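Local atomic coordinates of TAF6 (Antonospora locustae, PDB entry 4ATG), a protein that probably serves as a subunit of the general transcription factor TFIID, its C-terminal HEAT repeat domain contributing to assembly with TAF9. Residues I20-L32 with E59-S72. Numbering follows the deposited sequence.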
loop_
_atom_site.group_PDB
_atom_site.type_symbol
_atom_site.label_atom_id
_atom_site.label_comp_id
_atom_site.label_asym_id
_atom_site.label_seq_id
_atom_site.Cartn_x
_atom_site.Cartn_y
_atom_site.Cartn_z
ATOM N N ILE A 20 -16.918 1.507 7.049
ATOM C CA ILE A 20 -15.479 1.771 7.248
ATOM C C ILE A 20 -15.224 2.546 8.534
ATOM O O ILE A 20 -14.392 2.130 9.348
ATOM C CB ILE A 20 -14.847 2.458 5.996
ATOM C CG1 ILE A 20 -14.935 1.549 4.761
ATOM C CG2 ILE A 20 -13.376 2.947 6.277
ATOM C CD1 ILE A 20 -14.515 2.230 3.406
ATOM N N LYS A 21 -15.981 3.640 8.748
ATOM C CA LYS A 21 -15.837 4.472 9.944
ATOM C C LYS A 21 -16.932 4.110 10.934
ATOM O O LYS A 21 -17.823 4.912 11.197
ATOM C CB LYS A 21 -15.891 5.972 9.587
ATOM C CG LYS A 21 -14.730 6.461 8.739
ATOM C CD LYS A 21 -14.755 7.974 8.636
ATOM C CE LYS A 21 -13.964 8.477 7.458
ATOM N NZ LYS A 21 -13.893 9.969 7.445
ATOM N N SER A 22 -16.889 2.887 11.469
ATOM C CA SER A 22 -17.914 2.422 12.410
ATOM C C SER A 22 -17.363 1.219 13.156
ATOM O O SER A 22 -16.331 0.679 12.771
ATOM C CB SER A 22 -19.175 2.000 11.648
ATOM O OG SER A 22 -18.966 0.752 10.997
ATOM N N ASP A 23 -18.120 0.728 14.140
ATOM C CA ASP A 23 -17.786 -0.483 14.906
ATOM C C ASP A 23 -17.925 -1.748 14.039
ATOM O O ASP A 23 -17.593 -2.833 14.503
ATOM C CB ASP A 23 -18.737 -0.583 16.112
ATOM C CG ASP A 23 -20.187 -0.567 15.652
ATOM O OD1 ASP A 23 -20.650 0.502 15.188
ATOM O OD2 ASP A 23 -20.801 -1.653 15.597
ATOM N N MET A 24 -18.440 -1.617 12.799
ATOM C CA MET A 24 -18.637 -2.739 11.868
ATOM C C MET A 24 -17.526 -2.858 10.803
ATOM O O MET A 24 -17.671 -3.640 9.861
ATOM C CB MET A 24 -20.007 -2.605 11.169
ATOM C CG MET A 24 -21.173 -2.567 12.148
ATOM S SD MET A 24 -22.770 -2.464 11.304
ATOM C CE MET A 24 -22.747 -0.783 10.729
ATOM N N LYS A 25 -16.427 -2.089 10.941
ATOM C CA LYS A 25 -15.329 -2.112 9.961
ATOM C C LYS A 25 -14.767 -3.505 9.732
ATOM O O LYS A 25 -14.374 -3.810 8.617
ATOM C CB LYS A 25 -14.218 -1.102 10.334
ATOM C CG LYS A 25 -13.582 -1.356 11.691
ATOM C CD LYS A 25 -12.358 -0.496 11.935
ATOM C CE LYS A 25 -11.859 -0.625 13.360
ATOM N NZ LYS A 25 -11.522 -2.029 13.710
ATOM N N ASP A 26 -14.713 -4.354 10.780
ATOM C CA ASP A 26 -14.183 -5.714 10.629
ATOM C C ASP A 26 -15.113 -6.622 9.780
ATOM O O ASP A 26 -14.637 -7.504 9.055
ATOM C CB ASP A 26 -13.867 -6.311 11.995
ATOM C CG ASP A 26 -12.650 -5.678 12.663
ATOM O OD1 ASP A 26 -11.683 -5.330 11.945
ATOM O OD2 ASP A 26 -12.659 -5.539 13.889
ATOM N N ILE A 27 -16.432 -6.396 9.871
ATOM C CA ILE A 27 -17.428 -7.111 9.049
ATOM C C ILE A 27 -17.229 -6.709 7.593
ATOM O O ILE A 27 -17.193 -7.588 6.720
ATOM C CB ILE A 27 -18.884 -6.817 9.540
ATOM C CG1 ILE A 27 -19.056 -7.264 11.001
ATOM C CG2 ILE A 27 -19.903 -7.540 8.636
ATOM C CD1 ILE A 27 -20.324 -6.713 11.703
ATOM N N ALA A 28 -17.060 -5.395 7.318
ATOM C CA ALA A 28 -16.815 -4.917 5.942
ATOM C C ALA A 28 -15.546 -5.554 5.343
ATOM O O ALA A 28 -15.550 -5.974 4.185
ATOM C CB ALA A 28 -16.683 -3.390 5.935
ATOM N N ILE A 29 -14.469 -5.651 6.137
ATOM C CA ILE A 29 -13.202 -6.273 5.688
ATOM C C ILE A 29 -13.478 -7.738 5.350
ATOM O O ILE A 29 -13.055 -8.217 4.292
ATOM C CB ILE A 29 -12.098 -6.100 6.779
ATOM C CG1 ILE A 29 -11.685 -4.609 6.905
ATOM C CG2 ILE A 29 -10.871 -6.979 6.493
ATOM C CD1 ILE A 29 -10.883 -4.278 8.200
ATOM N N GLU A 30 -14.215 -8.448 6.229
ATOM C CA GLU A 30 -14.563 -9.859 5.949
ATOM C C GLU A 30 -15.412 -9.964 4.677
ATOM O O GLU A 30 -15.163 -10.858 3.859
ATOM C CB GLU A 30 -15.314 -10.511 7.133
ATOM C CG GLU A 30 -15.684 -11.979 6.904
ATOM C CD GLU A 30 -14.585 -13.029 6.959
ATOM O OE1 GLU A 30 -13.387 -12.661 6.998
ATOM O OE2 GLU A 30 -14.929 -14.234 6.949
ATOM N N CYS A 31 -16.461 -9.104 4.532
ATOM C CA CYS A 31 -17.335 -9.136 3.345
ATOM C C CYS A 31 -16.547 -9.030 2.056
ATOM O O CYS A 31 -16.878 -9.727 1.107
ATOM C CB CYS A 31 -18.406 -8.049 3.397
ATOM S SG CYS A 31 -19.673 -8.327 4.659
ATOM N N LEU A 32 -15.577 -8.104 1.986
ATOM C CA LEU A 32 -14.821 -7.896 0.744
ATOM C C LEU A 32 -13.852 -9.029 0.424
ATOM O O LEU A 32 -13.450 -9.162 -0.725
ATOM C CB LEU A 32 -14.147 -6.515 0.680
ATOM C CG LEU A 32 -15.090 -5.282 0.640
ATOM C CD1 LEU A 32 -14.373 -4.085 0.064
ATOM C CD2 LEU A 32 -16.378 -5.565 -0.105
ATOM N N GLU A 59 -5.877 9.999 10.193
ATOM C CA GLU A 59 -6.755 9.011 10.820
ATOM C C GLU A 59 -6.137 7.635 10.596
ATOM O O GLU A 59 -6.485 6.967 9.632
ATOM C CB GLU A 59 -8.188 9.086 10.264
ATOM C CG GLU A 59 -8.888 10.382 10.653
ATOM C CD GLU A 59 -10.286 10.527 10.099
ATOM O OE1 GLU A 59 -11.236 10.006 10.728
ATOM O OE2 GLU A 59 -10.433 11.169 9.034
ATOM N N ALA A 60 -5.173 7.264 11.457
ATOM C CA ALA A 60 -4.413 6.006 11.374
ATOM C C ALA A 60 -5.313 4.787 11.291
ATOM O O ALA A 60 -5.068 3.914 10.462
ATOM C CB ALA A 60 -3.457 5.878 12.560
ATOM N N GLU A 61 -6.383 4.744 12.115
ATOM C CA GLU A 61 -7.304 3.608 12.104
ATOM C C GLU A 61 -8.077 3.497 10.785
ATOM O O GLU A 61 -8.253 2.389 10.284
ATOM C CB GLU A 61 -8.198 3.585 13.359
ATOM C CG GLU A 61 -7.389 3.384 14.645
ATOM C CD GLU A 61 -6.445 2.185 14.642
ATOM O OE1 GLU A 61 -6.925 1.053 14.403
ATOM O OE2 GLU A 61 -5.219 2.383 14.835
ATOM N N VAL A 62 -8.452 4.636 10.181
ATOM C CA VAL A 62 -9.133 4.614 8.857
ATOM C C VAL A 62 -8.162 4.119 7.803
ATOM O O VAL A 62 -8.523 3.246 7.016
ATOM C CB VAL A 62 -9.784 5.978 8.484
ATOM C CG1 VAL A 62 -10.386 5.959 7.073
ATOM C CG2 VAL A 62 -10.852 6.368 9.507
ATOM N N LEU A 63 -6.900 4.583 7.848
ATOM C CA LEU A 63 -5.890 4.141 6.865
ATOM C C LEU A 63 -5.664 2.643 6.962
ATOM O O LEU A 63 -5.585 1.962 5.935
ATOM C CB LEU A 63 -4.557 4.885 7.063
ATOM C CG LEU A 63 -4.550 6.398 6.755
ATOM C CD1 LEU A 63 -3.219 6.988 7.066
ATOM C CD2 LEU A 63 -4.873 6.684 5.315
ATOM N N LYS A 64 -5.603 2.111 8.198
ATOM C CA LYS A 64 -5.434 0.664 8.397
ATOM C C LYS A 64 -6.597 -0.134 7.829
ATOM O O LYS A 64 -6.371 -1.183 7.219
ATOM C CB LYS A 64 -5.237 0.324 9.871
ATOM C CG LYS A 64 -3.894 0.788 10.404
ATOM C CD LYS A 64 -3.779 0.417 11.877
ATOM C CE LYS A 64 -2.642 1.154 12.544
ATOM N NZ LYS A 64 -2.673 0.952 14.012
ATOM N N THR A 65 -7.837 0.362 7.998
ATOM C CA THR A 65 -9.039 -0.273 7.418
ATOM C C THR A 65 -8.961 -0.265 5.896
ATOM O O THR A 65 -9.268 -1.279 5.290
ATOM C CB THR A 65 -10.322 0.426 7.926
ATOM O OG1 THR A 65 -10.342 0.293 9.344
ATOM C CG2 THR A 65 -11.605 -0.209 7.384
ATOM N N CYS A 66 -8.524 0.853 5.284
ATOM C CA CYS A 66 -8.398 0.969 3.812
ATOM C C CYS A 66 -7.421 -0.040 3.257
ATOM O O CYS A 66 -7.722 -0.714 2.277
ATOM C CB CYS A 66 -8.012 2.386 3.425
ATOM S SG CYS A 66 -9.332 3.592 3.707
ATOM N N ILE A 67 -6.268 -0.181 3.919
ATOM C CA ILE A 67 -5.231 -1.140 3.515
ATOM C C ILE A 67 -5.785 -2.559 3.612
ATOM O O ILE A 67 -5.564 -3.369 2.713
ATOM C CB ILE A 67 -3.967 -0.912 4.401
ATOM C CG1 ILE A 67 -3.333 0.469 4.086
ATOM C CG2 ILE A 67 -2.932 -2.051 4.195
ATOM C CD1 ILE A 67 -2.399 1.032 5.287
ATOM N N ALA A 68 -6.510 -2.861 4.706
ATOM C CA ALA A 68 -7.109 -4.191 4.935
ATOM C C ALA A 68 -8.177 -4.488 3.902
ATOM O O ALA A 68 -8.262 -5.629 3.473
ATOM C CB ALA A 68 -7.687 -4.280 6.346
ATOM N N LEU A 69 -8.969 -3.461 3.468
ATOM C CA LEU A 69 -9.988 -3.665 2.423
ATOM C C LEU A 69 -9.312 -3.999 1.097
ATOM O O LEU A 69 -9.801 -4.854 0.345
ATOM C CB LEU A 69 -10.884 -2.434 2.282
ATOM C CG LEU A 69 -11.852 -2.179 3.473
ATOM C CD1 LEU A 69 -12.526 -0.817 3.302
ATOM C CD2 LEU A 69 -12.931 -3.234 3.515
ATOM N N TYR A 70 -8.201 -3.325 0.778
ATOM C CA TYR A 70 -7.486 -3.679 -0.468
ATOM C C TYR A 70 -7.035 -5.143 -0.417
ATOM O O TYR A 70 -7.189 -5.873 -1.397
ATOM C CB TYR A 70 -6.238 -2.827 -0.655
ATOM C CG TYR A 70 -6.471 -1.420 -1.174
ATOM C CD1 TYR A 70 -7.538 -1.133 -2.031
ATOM C CD2 TYR A 70 -5.581 -0.396 -0.874
ATOM C CE1 TYR A 70 -7.715 0.151 -2.559
ATOM C CE2 TYR A 70 -5.738 0.881 -1.407
ATOM C CZ TYR A 70 -6.815 1.154 -2.233
ATOM O OH TYR A 70 -6.967 2.427 -2.715
ATOM N N PHE A 71 -6.464 -5.566 0.716
ATOM C CA PHE A 71 -5.974 -6.939 0.862
ATOM C C PHE A 71 -7.122 -7.930 0.759
ATOM O O PHE A 71 -6.950 -9.013 0.206
ATOM C CB PHE A 71 -5.207 -7.092 2.203
ATOM C CG PHE A 71 -4.431 -8.395 2.309
ATOM C CD1 PHE A 71 -3.603 -8.819 1.271
ATOM C CD2 PHE A 71 -4.552 -9.205 3.433
ATOM C CE1 PHE A 71 -2.891 -10.029 1.365
ATOM C CE2 PHE A 71 -3.843 -10.412 3.525
ATOM C CZ PHE A 71 -3.024 -10.814 2.491
ATOM N N SER A 72 -8.308 -7.575 1.294
ATOM C CA SER A 72 -9.468 -8.474 1.207
ATOM C C SER A 72 -9.827 -8.684 -0.261
ATOM O O SER A 72 -10.061 -9.810 -0.670
ATOM C CB SER A 72 -10.683 -7.888 1.929
ATOM O OG SER A 72 -10.590 -8.005 3.341
HETATM O O HOH W 1 -11.837 2.549 10.106
HETATM O O HOH W 2 -11.453 10.683 6.514
#
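L69 and I29 interlock as reciprocal knobs on two nearly parallel helices. The side chain of L69 enters the hole formed by I20, A28, I29 and L32, and the two L69 methyls part company there: CD1 lies 3.6 Å from CD1 of I20, while CD2 reaches the backbone, 3.7 Å from CA of I29, and also touches CD1 of L32. I29 sits in turn among T65, A68, L69 and S72, its side chain crossing that of L69 at about a right angle. The first torsion of I29 (chi1 -68°) turns CG1 and CG2 to the neighbouring helix, and the extended second (chi2 165°) carries CD1 on to within 3.7 Å of CB of A68, while CG2 meets the hydroxyl of S72. That hydroxyl donates to the backbone O of I29 over 2.7 Å, from above the carbonyl plane. Such near-parallel packing of helices with one helix between them in sequence is characteristic of the alpha-solenoid built by HEAT repeats, consistent with the family assignment; the axes of helices 25-32 and 60-72 approach to 8.3 Å at 22°. The intervening helix 42-55 packs against both, F45 on L32 and I49 and I53 on C66. Toward the N-terminal ends, T65 presents two different branches: CG2 packs on CG2 of I20 and CB of K25, whereas OG1 lies 3.4 Å from CD of K25, the K25 side chain crossing that of T65 at about a right angle. A water donates to the backbone O of I20 and also hydrogen-bonds OG1 of T65. K21 lays its CG against CG2 of V62 and runs on extended to E59, where NZ and OE2 form a long salt bridge of 4.0 Å, bridged by a water that accepts from NZ and donates to OE2.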